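Local coordinates for protein probable uracil-DNA glycosylase (Acanthamoeba polyphaga mimivirus, PDB 5X55) that belongs, as a probable viral uracil-DNA glycosylase, to the uracil-DNA glycosylase superfamily, with a four-stranded parallel beta sheet flanked by helices, at residues L129-W134 / V177-K182; D136-V141 / E273-D278; I229-M234 / S347-G352; I313-H318 / V340-F345. One frame throughout, in Å; residues are numbered along the deposited sequence.

Contact 1: residues L129-W134 / V177-K182; sequences LFRPEW and VLPPGK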
loop_
_atom_site.group_PDB
_atom_site.type_symbol
_atom_site.label_atom_id
_atom_site.label_comp_id
_atom_site.label_asym_id
_atom_site.label_seq_id
_atom_site.Cartn_x
_atom_site.Cartn_y
_atom_site.Cartn_z
ATOM N N LEU A 129 -4.710 -7.456 13.339
ATOM C CA LEU A 129 -3.276 -7.609 13.116
ATOM C C LEU A 129 -2.844 -8.992 13.603
ATOM O O LEU A 129 -2.693 -9.210 14.806
ATOM C CB LEU A 129 -2.537 -6.496 13.841
ATOM C CG LEU A 129 -1.037 -6.425 13.617
ATOM C CD1 LEU A 129 -0.738 -6.116 12.155
ATOM C CD2 LEU A 129 -0.501 -5.368 14.551
ATOM N N PHE A 130 -2.622 -9.919 12.662
ATOM C CA PHE A 130 -2.323 -11.323 12.963
ATOM C C PHE A 130 -0.829 -11.645 13.004
ATOM O O PHE A 130 -0.469 -12.809 13.228
ATOM C CB PHE A 130 -2.993 -12.241 11.929
ATOM C CG PHE A 130 -4.390 -11.812 11.541
ATOM C CD1 PHE A 130 -5.324 -11.430 12.516
ATOM C CD2 PHE A 130 -4.766 -11.763 10.203
ATOM C CE1 PHE A 130 -6.627 -11.033 12.164
ATOM C CE2 PHE A 130 -6.070 -11.354 9.833
ATOM C CZ PHE A 130 -7.002 -10.988 10.819
ATOM N N ARG A 131 0.050 -10.667 12.774
ATOM C CA ARG A 131 1.482 -10.941 12.677
ATOM C C ARG A 131 2.193 -10.379 13.905
ATOM O O ARG A 131 2.286 -9.149 14.050
ATOM C CB ARG A 131 2.056 -10.349 11.384
ATOM C CG ARG A 131 3.543 -10.569 11.152
ATOM C CD ARG A 131 3.902 -12.034 10.805
ATOM N NE ARG A 131 3.417 -12.437 9.491
ATOM C CZ ARG A 131 3.734 -13.589 8.900
ATOM N NH1 ARG A 131 4.549 -14.437 9.510
ATOM N NH2 ARG A 131 3.242 -13.898 7.699
ATOM N N PRO A 132 2.721 -11.237 14.793
ATOM C CA PRO A 132 3.231 -10.761 16.096
ATOM C C PRO A 132 4.393 -9.783 16.014
ATOM O O PRO A 132 4.541 -8.939 16.915
ATOM C CB PRO A 132 3.663 -12.059 16.796
ATOM C CG PRO A 132 2.940 -13.145 16.107
ATOM C CD PRO A 132 2.748 -12.707 14.684
ATOM N N GLU A 133 5.230 -9.871 14.977
ATOM C CA GLU A 133 6.347 -8.935 14.834
ATOM C C GLU A 133 5.914 -7.469 14.732
ATOM O O GLU A 133 6.777 -6.591 14.811
ATOM C CB GLU A 133 7.190 -9.288 13.602
ATOM C CG GLU A 133 7.830 -10.689 13.624
ATOM C CD GLU A 133 6.896 -11.804 13.152
ATOM O OE1 GLU A 133 5.668 -11.679 13.327
ATOM O OE2 GLU A 133 7.394 -12.812 12.595
ATOM N N TRP A 134 4.621 -7.177 14.553
ATOM C CA TRP A 134 4.150 -5.800 14.509
ATOM C C TRP A 134 3.581 -5.323 15.839
ATOM O O TRP A 134 3.289 -4.126 15.973
ATOM C CB TRP A 134 3.084 -5.628 13.414
ATOM C CG TRP A 134 3.631 -5.607 11.999
ATOM C CD1 TRP A 134 3.627 -6.636 11.097
ATOM C CD2 TRP A 134 4.245 -4.487 11.326
ATOM N NE1 TRP A 134 4.202 -6.229 9.908
ATOM C CE2 TRP A 134 4.591 -4.917 10.026
ATOM C CE3 TRP A 134 4.543 -3.174 11.701
ATOM C CZ2 TRP A 134 5.225 -4.080 9.106
ATOM C CZ3 TRP A 134 5.165 -2.327 10.769
ATOM C CH2 TRP A 134 5.497 -2.785 9.492
ATOM N N VAL A 177 1.245 -10.190 5.933
ATOM C CA VAL A 177 2.193 -10.990 5.162
ATOM C C VAL A 177 3.627 -10.708 5.603
ATOM O O VAL A 177 4.419 -11.631 5.759
ATOM C CB VAL A 177 2.030 -10.753 3.650
ATOM C CG1 VAL A 177 3.122 -11.505 2.904
ATOM C CG2 VAL A 177 0.673 -11.194 3.169
ATOM N N LEU A 178 3.990 -9.443 5.814
ATOM C CA LEU A 178 5.400 -9.056 5.958
ATOM C C LEU A 178 5.721 -8.500 7.327
ATOM O O LEU A 178 5.322 -7.359 7.633
ATOM C CB LEU A 178 5.775 -8.006 4.924
ATOM C CG LEU A 178 6.253 -8.455 3.559
ATOM C CD1 LEU A 178 6.651 -7.206 2.762
ATOM C CD2 LEU A 178 7.409 -9.415 3.759
ATOM N N PRO A 179 6.468 -9.212 8.164
ATOM C CA PRO A 179 7.027 -8.574 9.351
ATOM C C PRO A 179 7.933 -7.435 8.954
ATOM O O PRO A 179 8.529 -7.438 7.855
ATOM C CB PRO A 179 7.794 -9.714 10.038
ATOM C CG PRO A 179 7.991 -10.741 8.994
ATOM C CD PRO A 179 6.827 -10.638 8.076
ATOM N N PRO A 180 8.059 -6.404 9.801
ATOM C CA PRO A 180 8.851 -5.222 9.407
ATOM C C PRO A 180 10.288 -5.553 9.037
ATOM O O PRO A 180 10.848 -4.931 8.124
ATOM C CB PRO A 180 8.780 -4.312 10.642
ATOM C CG PRO A 180 8.316 -5.170 11.764
ATOM C CD PRO A 180 7.536 -6.317 11.175
ATOM N N GLY A 181 10.892 -6.539 9.702
ATOM C CA GLY A 181 12.268 -6.916 9.414
ATOM C C GLY A 181 12.474 -7.562 8.065
ATOM O O GLY A 181 13.622 -7.761 7.657
ATOM N N LYS A 182 11.399 -7.881 7.353
ATOM C CA LYS A 182 11.503 -8.488 6.042
ATOM C C LYS A 182 11.125 -7.540 4.925
ATOM O O LYS A 182 11.176 -7.927 3.758
ATOM C CB LYS A 182 10.630 -9.743 6.003
ATOM C CG LYS A 182 11.011 -10.712 7.116
ATOM C CD LYS A 182 12.302 -11.425 6.739
ATOM C CE LYS A 182 12.024 -12.650 5.903
ATOM N NZ LYS A 182 12.770 -12.693 4.599
#
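The turn that follows helix 173-177 meets the approach to helix 135-142 through Trp-134, Pro-179 and Pro-180. The indole of Trp-134 is gripped in two ways. Its NE1 donates to Leu-178 O at 2.8 Å, with an N-H...O angle of 151°. That carbonyl oxygen lies at the edge of the indole, close to the ring plane. Pro-180 comes in over one face, tip to tip with the tryptophan. Its CD stands 3.6 Å from the centroid of the five-membered ring of Trp-134, a CH-pi contact 16° off the normal. Pro-180 CB reaches the six-membered ring instead, 3.8 Å from Trp-134 CH2. Trp-134 CG is anti to its carbonyl carbon, which lays it beside the backbone N (chi1 -75°). Segment 177-182 leads from the end of helix 173-177 toward strand 185-189 of the parallel sheet. A short 3-10 turn at 180-182 makes the link, with Lys-182 N bonded to Pro-179 O. Glu-133 and Pro-179 lie side by side, pointing the same way. Their CB atoms are 3.6 Å apart, and Glu-133 CG is 3.7 Å from Pro-179 CB. Arg-131 sets its guanidinium beside the helix end. Pro-179 CD sits over one face of that group, 4.1 Å from Arg-131 NE. The NE itself bonds to Asn-176 O. Leu-279 and Leu-283 of helix 273-286 also touch the Trp-134 side chain.

Contact 2: residues D136-V141 / E273-D278; sequences DFFKYV and ESFTAD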
loop_
_atom_site.group_PDB
_atom_site.type_symbol
_atom_site.label_atom_id
_atom_site.label_comp_id
_atom_site.label_asym_id
_atom_site.label_seq_id
_atom_site.Cartn_x
_atom_site.Cartn_y
_atom_site.Cartn_z
ATOM N N ASP A 136 4.826 -4.703 18.708
ATOM C CA ASP A 136 5.591 -3.610 19.298
ATOM C C ASP A 136 5.222 -2.286 18.647
ATOM O O ASP A 136 4.880 -1.317 19.341
ATOM C CB ASP A 136 7.094 -3.884 19.190
ATOM C CG ASP A 136 7.578 -4.882 20.254
ATOM O OD1 ASP A 136 6.737 -5.659 20.764
ATOM O OD2 ASP A 136 8.786 -4.894 20.585
ATOM N N PHE A 137 5.226 -2.238 17.311
ATOM C CA PHE A 137 4.785 -1.015 16.658
ATOM C C PHE A 137 3.375 -0.668 17.101
ATOM O O PHE A 137 3.093 0.480 17.466
ATOM C CB PHE A 137 4.854 -1.145 15.136
ATOM C CG PHE A 137 4.031 -0.124 14.413
ATOM C CD1 PHE A 137 4.453 1.199 14.332
ATOM C CD2 PHE A 137 2.833 -0.474 13.830
ATOM C CE1 PHE A 137 3.705 2.145 13.675
ATOM C CE2 PHE A 137 2.072 0.466 13.178
ATOM C CZ PHE A 137 2.512 1.791 13.098
ATOM N N PHE A 138 2.495 -1.670 17.152
ATOM C CA PHE A 138 1.117 -1.366 17.494
ATOM C C PHE A 138 1.012 -0.887 18.936
ATOM O O PHE A 138 0.228 0.024 19.232
ATOM C CB PHE A 138 0.225 -2.580 17.227
ATOM C CG PHE A 138 -1.121 -2.203 16.723
ATOM C CD1 PHE A 138 -2.126 -1.835 17.601
ATOM C CD2 PHE A 138 -1.370 -2.156 15.365
ATOM C CE1 PHE A 138 -3.367 -1.457 17.129
ATOM C CE2 PHE A 138 -2.596 -1.784 14.884
ATOM C CZ PHE A 138 -3.599 -1.429 15.764
ATOM N N LYS A 139 1.857 -1.419 19.824
ATOM C CA LYS A 139 1.843 -0.945 21.205
ATOM C C LYS A 139 2.255 0.522 21.274
ATOM O O LYS A 139 1.713 1.292 22.074
ATOM C CB LYS A 139 2.758 -1.826 22.060
ATOM C CG LYS A 139 2.974 -1.340 23.487
ATOM C CD LYS A 139 3.927 -2.273 24.236
ATOM C CE LYS A 139 4.328 -1.716 25.598
ATOM N NZ LYS A 139 5.464 -2.486 26.189
ATOM N N TYR A 140 3.176 0.939 20.402
ATOM C CA TYR A 140 3.548 2.351 20.365
ATOM C C TYR A 140 2.400 3.208 19.845
ATOM O O TYR A 140 2.200 4.339 20.306
ATOM C CB TYR A 140 4.799 2.553 19.508
ATOM C CG TYR A 140 5.107 4.013 19.223
ATOM C CD1 TYR A 140 5.722 4.819 20.184
ATOM C CD2 TYR A 140 4.799 4.582 17.988
ATOM C CE1 TYR A 140 6.011 6.162 19.927
ATOM C CE2 TYR A 140 5.082 5.928 17.722
ATOM C CZ TYR A 140 5.689 6.709 18.697
ATOM O OH TYR A 140 5.964 8.041 18.435
ATOM N N VAL A 141 1.622 2.685 18.900
ATOM C CA VAL A 141 0.613 3.526 18.271
ATOM C C VAL A 141 -0.591 3.714 19.187
ATOM O O VAL A 141 -1.164 4.812 19.245
ATOM C CB VAL A 141 0.236 2.940 16.899
ATOM C CG1 VAL A 141 -1.131 3.372 16.492
ATOM C CG2 VAL A 141 1.236 3.412 15.870
ATOM N N GLU A 273 -3.728 9.652 8.716
ATOM C CA GLU A 273 -2.464 10.353 8.474
ATOM C C GLU A 273 -1.472 10.140 9.613
ATOM O O GLU A 273 -0.276 9.927 9.371
ATOM C CB GLU A 273 -2.713 11.857 8.251
ATOM C CG GLU A 273 -3.390 12.216 6.905
ATOM C CD GLU A 273 -3.516 13.733 6.636
ATOM O OE1 GLU A 273 -3.862 14.521 7.552
ATOM O OE2 GLU A 273 -3.262 14.141 5.484
ATOM N N SER A 274 -1.941 10.189 10.864
ATOM C CA SER A 274 -1.007 10.007 11.968
ATOM C C SER A 274 -0.553 8.555 12.069
ATOM O O SER A 274 0.607 8.282 12.397
ATOM C CB SER A 274 -1.637 10.464 13.288
ATOM O OG SER A 274 -2.026 11.816 13.205
ATOM N N PHE A 275 -1.459 7.617 11.814
ATOM C CA PHE A 275 -1.086 6.208 11.828
ATOM C C PHE A 275 -0.038 5.923 10.766
ATOM O O PHE A 275 0.993 5.313 11.052
ATOM C CB PHE A 275 -2.330 5.338 11.621
ATOM C CG PHE A 275 -2.054 3.858 11.672
ATOM C CD1 PHE A 275 -2.029 3.191 12.886
ATOM C CD2 PHE A 275 -1.836 3.139 10.504
ATOM C CE1 PHE A 275 -1.786 1.813 12.948
ATOM C CE2 PHE A 275 -1.599 1.768 10.544
ATOM C CZ PHE A 275 -1.564 1.099 11.773
ATOM N N THR A 276 -0.269 6.393 9.539
ATOM C CA THR A 276 0.696 6.166 8.465
ATOM C C THR A 276 2.017 6.886 8.741
ATOM O O THR A 276 3.096 6.337 8.473
ATOM C CB THR A 276 0.096 6.595 7.122
ATOM O OG1 THR A 276 -1.090 5.832 6.865
ATOM C CG2 THR A 276 1.089 6.355 5.982
ATOM N N ALA A 277 1.964 8.093 9.313
ATOM C CA ALA A 277 3.208 8.774 9.662
ATOM C C ALA A 277 4.001 7.972 10.682
ATOM O O ALA A 277 5.218 7.805 10.543
ATOM C CB ALA A 277 2.919 10.178 10.190
ATOM N N ASP A 278 3.321 7.437 11.706
ATOM C CA ASP A 278 4.015 6.599 12.678
ATOM C C ASP A 278 4.508 5.290 12.060
ATOM O O ASP A 278 5.525 4.746 12.498
ATOM C CB ASP A 278 3.103 6.314 13.872
ATOM C CG ASP A 278 3.044 7.472 14.857
ATOM O OD1 ASP A 278 3.967 8.314 14.855
ATOM O OD2 ASP A 278 2.069 7.537 15.634
#
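Phe-275 is the first residue of 273-278 to touch helix 135-142. Its CG is anti to the backbone N, which sets it beside the carbonyl carbon (chi1 -178°). The ring meets three side chains of the other helix. Phe-137 turns its edge toward the Phe-275 face in an offset edge-to-face pair. The centroids are 5.7 Å apart and the planes stand at 68°. The closest atoms of this pair are Phe-137 CE2 and Phe-275 CZ, at 3.9 Å. Val-141 comes to the rim of the Phe-275 ring near its plane, with CG1 3.7 Å from Phe-275 CD1. Phe-138 crosses at about a right angle and makes a looser contact, CE2 to Phe-275 CE1 at 4.2 Å. Phe-258 packs edge-to-face with Phe-275 as well.

The two helices run in largely opposing senses, 137° between their N-to-C directions, with short-segment axes 11.0 Å apart. Large side chains fill that distance. The N-terminal turns of helix 273-286 are thereby joined to a helix that precedes the parallel sheet in the chain.

One turn on, Asp-278 takes over. Its backbone O lies near the plane of the Phe-137 ring, 3.4 Å from Phe-137 CE1. Its CB rests on Val-141 CG2 at 4.0 Å. Its carboxylate stands at the edge of the Tyr-140 ring, steeply inclined to it, with Asp-278 CG 3.8 Å from Tyr-140 CE2. The residue is buried, but its carboxylate has partners: OD2 bonds to Tyr-146 OH and forms a salt bridge with Lys-144 NZ. These partners would probably favour the ionised acid.

Contact 3: residues I229-M234 / S347-G352; sequences IKFNHM and SVDHFG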
loop_
_atom_site.group_PDB
_atom_site.type_symbol
_atom_site.label_atom_id
_atom_site.label_comp_id
_atom_site.label_asym_id
_atom_site.label_seq_id
_atom_site.Cartn_x
_atom_site.Cartn_y
_atom_site.Cartn_z
ATOM N N ILE A 229 7.464 -4.732 -18.610
ATOM C CA ILE A 229 7.747 -5.304 -19.926
ATOM C C ILE A 229 8.800 -4.469 -20.658
ATOM O O ILE A 229 9.778 -5.001 -21.204
ATOM C CB ILE A 229 6.438 -5.434 -20.734
ATOM C CG1 ILE A 229 5.617 -6.622 -20.211
ATOM C CG2 ILE A 229 6.718 -5.633 -22.224
ATOM C CD1 ILE A 229 4.124 -6.467 -20.378
ATOM N N LYS A 230 8.634 -3.141 -20.640
ATOM C CA LYS A 230 9.547 -2.237 -21.341
ATOM C C LYS A 230 10.998 -2.387 -20.885
ATOM O O LYS A 230 11.927 -2.262 -21.695
ATOM C CB LYS A 230 9.081 -0.798 -21.140
ATOM C CG LYS A 230 10.015 0.251 -21.661
ATOM C CD LYS A 230 9.336 1.622 -21.649
ATOM C CE LYS A 230 10.380 2.722 -21.774
ATOM N NZ LYS A 230 9.765 4.064 -21.966
ATOM N N PHE A 231 11.228 -2.647 -19.602
ATOM C CA PHE A 231 12.595 -2.720 -19.115
ATOM C C PHE A 231 13.034 -4.153 -18.861
ATOM O O PHE A 231 13.979 -4.387 -18.099
ATOM C CB PHE A 231 12.751 -1.843 -17.876
ATOM C CG PHE A 231 12.708 -0.374 -18.193
ATOM C CD1 PHE A 231 13.818 0.260 -18.738
ATOM C CD2 PHE A 231 11.558 0.361 -17.982
ATOM C CE1 PHE A 231 13.791 1.632 -19.046
ATOM C CE2 PHE A 231 11.518 1.728 -18.284
ATOM C CZ PHE A 231 12.637 2.367 -18.819
ATOM N N ASN A 232 12.352 -5.108 -19.496
ATOM C CA ASN A 232 12.789 -6.496 -19.615
ATOM C C ASN A 232 12.715 -7.243 -18.286
ATOM O O ASN A 232 13.470 -8.182 -18.055
ATOM C CB ASN A 232 14.208 -6.593 -20.205
ATOM C CG ASN A 232 14.495 -7.968 -20.796
ATOM O OD1 ASN A 232 13.586 -8.657 -21.263
ATOM N ND2 ASN A 232 15.747 -8.378 -20.751
ATOM N N HIS A 233 11.821 -6.840 -17.394
ATOM C CA HIS A 233 11.625 -7.560 -16.140
ATOM C C HIS A 233 10.514 -8.582 -16.240
ATOM O O HIS A 233 10.298 -9.342 -15.292
ATOM C CB HIS A 233 11.313 -6.569 -15.020
ATOM C CG HIS A 233 12.356 -5.508 -14.871
ATOM N ND1 HIS A 233 13.644 -5.784 -14.460
ATOM C CD2 HIS A 233 12.313 -4.179 -15.114
ATOM C CE1 HIS A 233 14.344 -4.665 -14.439
ATOM N NE2 HIS A 233 13.559 -3.676 -14.828
ATOM N N MET A 234 9.834 -8.622 -17.383
ATOM C CA MET A 234 8.600 -9.347 -17.630
ATOM C C MET A 234 8.396 -9.342 -19.134
ATOM O O MET A 234 8.747 -8.371 -19.809
ATOM C CB MET A 234 7.430 -8.672 -16.895
ATOM C CG MET A 234 6.035 -9.136 -17.260
ATOM S SD MET A 234 4.801 -8.297 -16.212
ATOM C CE MET A 234 5.249 -9.015 -14.620
ATOM N N SER A 347 9.004 6.445 -18.182
ATOM C CA SER A 347 10.372 6.651 -18.638
ATOM C C SER A 347 11.425 6.154 -17.649
ATOM O O SER A 347 12.606 6.128 -18.001
ATOM C CB SER A 347 10.618 8.142 -18.931
ATOM O OG SER A 347 10.782 8.873 -17.726
ATOM N N VAL A 348 11.035 5.762 -16.431
ATOM C CA VAL A 348 11.967 5.343 -15.385
ATOM C C VAL A 348 11.930 3.832 -15.271
ATOM O O VAL A 348 10.858 3.212 -15.348
ATOM C CB VAL A 348 11.624 5.986 -14.025
ATOM C CG1 VAL A 348 12.606 5.531 -12.943
ATOM C CG2 VAL A 348 11.588 7.502 -14.119
ATOM N N ASP A 349 13.099 3.226 -15.081
ATOM C CA ASP A 349 13.162 1.789 -14.844
ATOM C C ASP A 349 13.095 1.567 -13.334
ATOM O O ASP A 349 14.093 1.278 -12.674
ATOM C CB ASP A 349 14.421 1.212 -15.463
ATOM C CG ASP A 349 14.517 -0.292 -15.322
ATOM O OD1 ASP A 349 13.554 -0.937 -14.867
ATOM O OD2 ASP A 349 15.565 -0.839 -15.711
ATOM N N HIS A 350 11.876 1.712 -12.789
ATOM C CA HIS A 350 11.679 1.613 -11.341
ATOM C C HIS A 350 12.252 0.318 -10.781
ATOM O O HIS A 350 13.001 0.325 -9.795
ATOM C CB HIS A 350 10.197 1.703 -11.003
ATOM C CG HIS A 350 9.495 2.817 -11.708
ATOM N ND1 HIS A 350 9.417 4.091 -11.192
ATOM C CD2 HIS A 350 8.861 2.853 -12.903
ATOM C CE1 HIS A 350 8.765 4.865 -12.036
ATOM N NE2 HIS A 350 8.406 4.135 -13.077
ATOM N N PHE A 351 11.899 -0.806 -11.405
ATOM C CA PHE A 351 12.247 -2.110 -10.862
ATOM C C PHE A 351 13.688 -2.469 -11.162
ATOM O O PHE A 351 14.318 -3.178 -10.372
ATOM C CB PHE A 351 11.257 -3.145 -11.397
ATOM C CG PHE A 351 9.833 -2.789 -11.065
ATOM C CD1 PHE A 351 9.271 -3.184 -9.857
ATOM C CD2 PHE A 351 9.078 -1.996 -11.928
ATOM C CE1 PHE A 351 7.963 -2.821 -9.526
ATOM C CE2 PHE A 351 7.764 -1.643 -11.613
ATOM C CZ PHE A 351 7.212 -2.041 -10.402
ATOM N N GLY A 352 14.226 -1.980 -12.282
ATOM C CA GLY A 352 15.659 -2.061 -12.494
ATOM C C GLY A 352 16.432 -1.323 -11.418
ATOM O O GLY A 352 17.438 -1.821 -10.911
#
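His-233 and Asp-349 meet tip to tip in a hydrogen bond. His-233 NE2 donates to Asp-349 OD1 at 2.7 Å, with an N-H...O angle of 155°. The oxygen lies close to the imidazole plane and uses its syn lone pair. It also accepts from Gly-352 N at 2.9 Å, this time from above the carboxylate plane. That second bond is a helix cap. Asp-349 is the N-cap of helix 350-360. Across from it, helix 219-230 ends in a Schellman motif, with Asn-232 at the C-prime position. The contact therefore ties the end of one helix to the start of another.

Stacking is the second kind of contact. The Phe-231 ring and the Asp-349 carboxylate are 8° from parallel. Two CH-pi contacts follow. Asp-349 CB sits over the centre of the Phe-231 ring, 3.5 Å from the centroid. Phe-351 CB lies over one face of the His-233 ring, 4.2 Å from its centroid. The opposite face of that imidazole has Phe-231 O above it.

Backbone oxygens also approach the phenylalanine. Ser-347 O is 3.8 Å from Phe-231 CZ. Val-348 O is 3.4 Å from Phe-231 CE2, and accepts a hydrogen bond from Asn-227 ND2.

Contact 4: residues I313-H318 / V340-F345; sequences IITSSH and VTYPSF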
loop_
_atom_site.group_PDB
_atom_site.type_symbol
_atom_site.label_atom_id
_atom_site.label_comp_id
_atom_site.label_asym_id
_atom_site.label_seq_id
_atom_site.Cartn_x
_atom_site.Cartn_y
_atom_site.Cartn_z
ATOM N N ILE A 313 15.404 6.543 -2.121
ATOM C CA ILE A 313 14.092 7.041 -2.542
ATOM C C ILE A 313 14.086 7.251 -4.052
ATOM O O ILE A 313 14.907 8.008 -4.584
ATOM C CB ILE A 313 13.709 8.346 -1.828
ATOM C CG1 ILE A 313 13.778 8.168 -0.304
ATOM C CG2 ILE A 313 12.313 8.765 -2.256
ATOM C CD1 ILE A 313 13.662 9.460 0.478
ATOM N N ILE A 314 13.132 6.618 -4.727
ATOM C CA ILE A 314 12.980 6.645 -6.185
ATOM C C ILE A 314 11.665 7.341 -6.476
ATOM O O ILE A 314 10.615 6.907 -5.979
ATOM C CB ILE A 314 12.957 5.227 -6.781
ATOM C CG1 ILE A 314 14.253 4.472 -6.511
ATOM C CG2 ILE A 314 12.680 5.263 -8.269
ATOM C CD1 ILE A 314 14.129 2.978 -6.878
ATOM N N THR A 315 11.708 8.401 -7.286
ATOM C CA THR A 315 10.557 9.274 -7.474
ATOM C C THR A 315 10.238 9.464 -8.950
ATOM O O THR A 315 11.131 9.711 -9.761
ATOM C CB THR A 315 10.795 10.650 -6.826
ATOM O OG1 THR A 315 11.194 10.474 -5.464
ATOM C CG2 THR A 315 9.529 11.442 -6.837
ATOM N N SER A 316 8.957 9.397 -9.281
ATOM C CA SER A 316 8.486 9.718 -10.621
ATOM C C SER A 316 7.024 10.131 -10.519
ATOM O O SER A 316 6.459 10.208 -9.426
ATOM C CB SER A 316 8.640 8.520 -11.551
ATOM O OG SER A 316 7.630 7.571 -11.238
ATOM N N SER A 317 6.400 10.369 -11.671
ATOM C CA SER A 317 4.964 10.593 -11.666
ATOM C C SER A 317 4.218 9.273 -11.447
ATOM O O SER A 317 4.779 8.172 -11.526
ATOM C CB SER A 317 4.501 11.241 -12.974
ATOM O OG SER A 317 4.322 10.263 -13.997
ATOM N N HIS A 318 2.920 9.413 -11.203
ATOM C CA HIS A 318 2.056 8.285 -10.904
ATOM C C HIS A 318 1.725 7.499 -12.176
ATOM O O HIS A 318 1.597 8.081 -13.261
ATOM C CB HIS A 318 0.771 8.796 -10.257
ATOM C CG HIS A 318 -0.074 7.732 -9.620
ATOM N ND1 HIS A 318 -0.980 6.976 -10.332
ATOM C CD2 HIS A 318 -0.186 7.333 -8.330
ATOM C CE1 HIS A 318 -1.607 6.150 -9.514
ATOM N NE2 HIS A 318 -1.137 6.338 -8.295
ATOM N N VAL A 340 10.071 20.843 -7.575
ATOM C CA VAL A 340 11.045 20.183 -8.432
ATOM C C VAL A 340 10.300 19.278 -9.409
ATOM O O VAL A 340 9.227 18.746 -9.105
ATOM C CB VAL A 340 12.069 19.395 -7.589
ATOM C CG1 VAL A 340 13.034 18.599 -8.473
ATOM C CG2 VAL A 340 12.824 20.358 -6.692
ATOM N N THR A 341 10.866 19.121 -10.600
ATOM C CA THR A 341 10.291 18.277 -11.635
ATOM C C THR A 341 10.949 16.902 -11.583
ATOM O O THR A 341 12.169 16.796 -11.477
ATOM C CB THR A 341 10.469 18.922 -13.010
ATOM O OG1 THR A 341 9.745 20.154 -13.030
ATOM C CG2 THR A 341 9.900 18.039 -14.092
ATOM N N TYR A 342 10.130 15.857 -11.630
ATOM C CA TYR A 342 10.513 14.453 -11.618
ATOM C C TYR A 342 9.989 13.789 -12.878
ATOM O O TYR A 342 8.952 14.202 -13.409
ATOM C CB TYR A 342 9.964 13.738 -10.375
ATOM C CG TYR A 342 10.464 14.393 -9.117
ATOM C CD1 TYR A 342 11.652 13.995 -8.533
ATOM C CD2 TYR A 342 9.771 15.454 -8.541
ATOM C CE1 TYR A 342 12.125 14.616 -7.387
ATOM C CE2 TYR A 342 10.241 16.085 -7.401
ATOM C CZ TYR A 342 11.421 15.665 -6.830
ATOM O OH TYR A 342 11.900 16.290 -5.699
ATOM N N PRO A 343 10.690 12.774 -13.383
ATOM C CA PRO A 343 10.339 12.201 -14.690
ATOM C C PRO A 343 9.004 11.474 -14.675
ATOM O O PRO A 343 8.447 11.144 -13.625
ATOM C CB PRO A 343 11.488 11.222 -14.969
ATOM C CG PRO A 343 12.082 10.925 -13.620
ATOM C CD PRO A 343 11.942 12.206 -12.843
ATOM N N SER A 344 8.494 11.230 -15.883
ATOM C CA SER A 344 7.267 10.469 -16.051
ATOM C C SER A 344 7.467 9.005 -15.658
ATOM O O SER A 344 8.550 8.431 -15.807
ATOM C CB SER A 344 6.776 10.539 -17.499
ATOM O OG SER A 344 7.645 9.842 -18.360
ATOM N N PHE A 345 6.380 8.397 -15.185
ATOM C CA PHE A 345 6.427 7.011 -14.745
ATOM C C PHE A 345 6.981 6.097 -15.828
ATOM O O PHE A 345 7.839 5.251 -15.554
ATOM C CB PHE A 345 5.030 6.543 -14.326
ATOM C CG PHE A 345 4.996 5.100 -13.894
ATOM C CD1 PHE A 345 4.801 4.077 -14.831
ATOM C CD2 PHE A 345 5.221 4.765 -12.559
ATOM C CE1 PHE A 345 4.801 2.747 -14.424
ATOM C CE2 PHE A 345 5.228 3.443 -12.146
ATOM C CZ PHE A 345 5.007 2.430 -13.076
#
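Ser-317 and Phe-345 join the exit of strand 312-316, an outermost strand of the parallel sheet, to the chain leaving the hairpin 328-332/338-342. His-318 opens the sequence HPSPYS, which resembles the HPSPLS motif of uracil-DNA glycosylases. Two hydrogen bonds hold the segments. Ser-317 N donates to Pro-343 O at 2.9 Å, nearly along the C=O axis. Phe-345 N donates to Ser-317 OG at 3.0 Å. The OG meets it from between its own backbone N and carbonyl carbon (chi1 82°). Beside these bonds, Thr-315 CG2 makes a CH-pi contact over one face of the Tyr-342 ring, 4.0 Å from its centroid and offset toward the rim. Ser-316 CA packs on Pro-343 O at 3.3 Å.

The next shell fixes these groups. Ser-317 OG has one proton to give, to Ser-323 O or shared with Asn-326 O. Ser-316 bonds through its backbone to Ala-294 and to Gly-296, just after strand 291-295. The Phe-345 ring is stacked with His-350 and meets Trp-295 edge-to-face. Tyr-342 has His-300 edge-to-face. Ser-316 OG reaches forward and donates to Ser-317 O at 2.9 Å, while Phe-345 CB lies 3.2 Å from that same Ser-317 O.

In the fold
Contacts 1 and 2 adjoin, with Leu-129 CD2 against Phe-138 CD2. Both involve the region of helix 135-142, and helix 273-286 touches contact 1 as well. Contact 2 is the buried one, mostly aromatic and aliphatic packing plus one aspartate, with no hydrogen bond between its segments. Contact 1 is only partly buried and adds a single indole bond to its proline packing. Contacts 3 and 4 are also partly buried and form a second pair. His-350 NE2 probably bonds to Phe-345 O, and Val-348 packs on Pro-343. Their chemistry is more polar: contact 3 relies on a carboxylate that both accepts hydrogen bonds and stacks on a ring, contact 4 on backbone groups and a serine hydroxyl.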